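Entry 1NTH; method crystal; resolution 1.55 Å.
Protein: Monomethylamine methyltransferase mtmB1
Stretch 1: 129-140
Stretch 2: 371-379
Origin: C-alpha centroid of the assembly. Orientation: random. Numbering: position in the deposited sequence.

Stretch 1 (129-140) GPTGSPISEDVF
Stretch 2 (371-379) KGVVTDKTT

The most unusual feature of this contact is that one residue, Asp376, supplies all three hydrogen bonds between the stretches, with its backbone and both carboxylate oxygens. Its N donates to Pro134 O (2.9 Å, 169° at the hydrogen); its OD1 accepts from Ser136 N (2.8 Å, 170°), and its OD2 accepts from Ser136 OG (2.7 Å). The backbone N takes the carbonyl before Ile135, and the two-oxygen carboxylate takes the N and OG of Ser136 after it. Its chi1 is m and chi2 -31°, and although CA-to-CB points sideways, the carboxylate comes nearer.

Asp376 occupies the third position of a type II turn from Val374 to Lys377, closed by Lys377 N to Val374 O at 3.1 Å. Thr375 lies at phi/psi -50/129 and Asp376 at 65/12. Pro134 O also receives a CA-H...O contact from Thr375 CA at 3.3 Å.

By nearest CA atoms, Ser133, Pro134 and Ile135 pair in ascending order with Gly372 (4.6 Å), Thr375 (4.8 Å) and Asp376 (4.8 Å), each CA to CA, while Pro130 CA lies nearest Thr378 CA at 5.4 Å, out of that order. Pro134 and Ile135 are extended, at -68/129 and -127/134. Pro134, C-gamma endo, points toward the second stretch, and its ring fits beside the backbone there: CD is 3.4 Å from Gly372 O and CG 4.0 Å from Val374 C. Lacking an N-H, proline leaves no donor unpaired at this packed surface, yet its carbonyl remains free to accept.

Ser136 (-63/141) carries its hydroxyl one bond beyond CB, and with chi1 m its OG and backbone N reach the two oxygens of one carboxylate. Ile135 (m, m) points away overall, but its CD1 comes within 3.6 Å of Thr378 OG1. Val139 CG2 lies 3.8 Å from Asp376 OD1, a minor apolar contact beside the carboxylate.

At the other end, Pro130 to Ser133 forms a type I' turn, with Thr131 at 54/53 and Gly132 at 75/5, where glycine readily accepts positive phi. Pro130 O accepts from both Ser133 N (3.1 Å) and Ser133 OG (2.7 Å), while Thr131 OG1 (chi1 m) donates to Gly129 O at 2.8 Å. Ser133, chi1 m, points toward the second stretch, placing OG 3.2 Å from Gly372 CA. Gly372, at 63/22, suits this place twice over: positive phi favours glycine, and an ideal CB would sit a tight 3.2 Å from Ser133 OG. Thr378 (-154/134, chi1 p) points toward stretch 1, its OG1 3.5 Å from Pro130 CB and its CG2 3.5 Å from Ser133 OG.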

# COMPACT_ATOMS: atom_id res chain seq x y z
N GLY A 129 -18.81 9.87 20.53
CA GLY A 129 -17.56 9.80 21.25
C GLY A 129 -17.56 10.78 22.41
O GLY A 129 -18.56 11.47 22.64
N PRO A 130 -16.45 10.84 23.18
CA PRO A 130 -16.31 11.74 24.33
C PRO A 130 -16.46 13.19 23.90
O PRO A 130 -16.60 14.09 24.73
CB PRO A 130 -14.92 11.41 24.85
CG PRO A 130 -14.78 9.94 24.52
CD PRO A 130 -15.32 9.90 23.11
N THR A 131 -16.39 13.42 22.59
CA THR A 131 -16.57 14.76 22.04
C THR A 131 -15.62 15.78 22.66
O THR A 131 -16.04 16.84 23.15
CB THR A 131 -18.05 15.19 22.22
OG1 THR A 131 -18.90 14.13 21.75
CG2 THR A 131 -18.36 16.43 21.42
N GLY A 132 -14.33 15.45 22.64
CA GLY A 132 -13.31 16.35 23.16
C GLY A 132 -13.20 16.45 24.66
O GLY A 132 -12.41 17.25 25.17
N SER A 133 -13.98 15.65 25.38
CA SER A 133 -13.95 15.67 26.84
C SER A 133 -12.73 14.94 27.38
O SER A 133 -12.22 14.01 26.76
CB SER A 133 -15.23 15.04 27.39
OG SER A 133 -16.38 15.71 26.89
N PRO A 134 -12.24 15.35 28.56
CA PRO A 134 -11.07 14.70 29.17
C PRO A 134 -11.36 13.27 29.63
O PRO A 134 -12.34 13.03 30.34
CB PRO A 134 -10.72 15.63 30.33
CG PRO A 134 -12.05 16.19 30.72
CD PRO A 134 -12.70 16.48 29.39
N ILE A 135 -10.51 12.35 29.21
CA ILE A 135 -10.65 10.94 29.55
C ILE A 135 -9.34 10.43 30.17
O ILE A 135 -8.26 10.71 29.65
CB ILE A 135 -10.96 10.09 28.29
CG1 ILE A 135 -12.26 10.58 27.63
CG2 ILE A 135 -11.05 8.61 28.66
CD1 ILE A 135 -13.49 10.46 28.52
N SER A 136 -9.45 9.69 31.27
CA SER A 136 -8.28 9.13 31.94
C SER A 136 -7.56 8.15 31.03
O SER A 136 -8.19 7.37 30.31
CB SER A 136 -8.70 8.42 33.23
OG SER A 136 -9.31 9.32 34.14
N GLU A 137 -6.23 8.17 31.08
CA GLU A 137 -5.43 7.29 30.23
C GLU A 137 -5.75 5.81 30.40
O GLU A 137 -5.86 5.08 29.41
CB GLU A 137 -3.93 7.53 30.49
CG GLU A 137 -3.03 6.83 29.48
CD GLU A 137 -1.55 7.16 29.65
OE1 GLU A 137 -0.75 6.66 28.82
OE2 GLU A 137 -1.18 7.90 30.59
N ASP A 138 -5.92 5.35 31.64
CA ASP A 138 -6.18 3.93 31.86
C ASP A 138 -7.51 3.39 31.34
O ASP A 138 -7.72 2.18 31.34
CB ASP A 138 -6.02 3.56 33.34
CG ASP A 138 -6.91 4.38 34.26
OD1 ASP A 138 -7.92 4.93 33.80
OD2 ASP A 138 -6.58 4.45 35.47
N VAL A 139 -8.41 4.27 30.91
CA VAL A 139 -9.68 3.81 30.36
C VAL A 139 -9.94 4.46 29.00
O VAL A 139 -11.07 4.46 28.51
CB VAL A 139 -10.88 4.14 31.29
CG1 VAL A 139 -10.77 3.33 32.57
CG2 VAL A 139 -10.91 5.63 31.59
N PHE A 140 -8.89 4.98 28.38
CA PHE A 140 -9.06 5.64 27.09
C PHE A 140 -9.67 4.70 26.05
O PHE A 140 -10.62 5.08 25.36
CB PHE A 140 -7.72 6.19 26.58
CG PHE A 140 -7.88 7.34 25.63
CD1 PHE A 140 -8.36 8.57 26.09
CD2 PHE A 140 -7.57 7.20 24.28
CE1 PHE A 140 -8.54 9.63 25.21
CE2 PHE A 140 -7.75 8.26 23.40
CZ PHE A 140 -8.23 9.48 23.86
N LYS A 371 -21.13 19.16 30.13
CA LYS A 371 -20.50 20.28 29.43
C LYS A 371 -19.09 19.98 28.93
O LYS A 371 -18.33 20.89 28.60
CB LYS A 371 -20.48 21.52 30.33
CG LYS A 371 -21.87 21.94 30.80
CD LYS A 371 -21.84 23.19 31.66
CE LYS A 371 -23.21 23.46 32.25
NZ LYS A 371 -23.21 24.67 33.12
N GLY A 372 -18.75 18.69 28.89
CA GLY A 372 -17.45 18.26 28.41
C GLY A 372 -16.23 18.71 29.19
O GLY A 372 -15.12 18.72 28.65
N VAL A 373 -16.41 19.07 30.46
CA VAL A 373 -15.28 19.53 31.27
C VAL A 373 -14.99 18.65 32.48
O VAL A 373 -14.11 18.98 33.28
CB VAL A 373 -15.51 20.97 31.76
CG1 VAL A 373 -15.67 21.90 30.56
CG2 VAL A 373 -16.74 21.03 32.66
N VAL A 374 -15.72 17.55 32.63
CA VAL A 374 -15.50 16.67 33.77
C VAL A 374 -14.92 15.34 33.30
O VAL A 374 -15.52 14.63 32.49
CB VAL A 374 -16.81 16.41 34.54
CG1 VAL A 374 -16.52 15.57 35.78
CG2 VAL A 374 -17.45 17.74 34.94
N THR A 375 -13.74 15.02 33.82
CA THR A 375 -13.05 13.79 33.44
C THR A 375 -13.90 12.53 33.52
O THR A 375 -14.56 12.26 34.53
CB THR A 375 -11.79 13.60 34.31
OG1 THR A 375 -10.95 14.75 34.17
CG2 THR A 375 -11.02 12.36 33.87
N ASP A 376 -13.87 11.78 32.42
CA ASP A 376 -14.59 10.51 32.28
C ASP A 376 -16.11 10.56 32.32
O ASP A 376 -16.76 9.51 32.40
CB ASP A 376 -14.08 9.50 33.32
CG ASP A 376 -12.60 9.21 33.17
OD1 ASP A 376 -12.10 9.25 32.02
OD2 ASP A 376 -11.93 8.91 34.19
N LYS A 377 -16.70 11.74 32.24
CA LYS A 377 -18.16 11.82 32.25
C LYS A 377 -18.81 11.88 30.87
O LYS A 377 -19.52 12.84 30.54
CB LYS A 377 -18.63 13.00 33.12
CG LYS A 377 -18.44 12.73 34.61
CD LYS A 377 -19.33 13.60 35.49
CE LYS A 377 -19.19 13.21 36.95
NZ LYS A 377 -20.10 13.98 37.84
N THR A 378 -18.57 10.84 30.08
CA THR A 378 -19.14 10.69 28.75
C THR A 378 -19.17 9.20 28.46
O THR A 378 -18.19 8.50 28.71
CB THR A 378 -18.27 11.36 27.64
OG1 THR A 378 -16.97 10.77 27.63
CG2 THR A 378 -18.15 12.86 27.88
N THR A 379 -20.30 8.70 27.95
CA THR A 379 -20.39 7.28 27.62
C THR A 379 -21.21 7.07 26.35
O THR A 379 -21.97 7.94 25.93
CB THR A 379 -21.06 6.45 28.74
OG1 THR A 379 -22.49 6.54 28.61
CG2 THR A 379 -20.64 6.95 30.11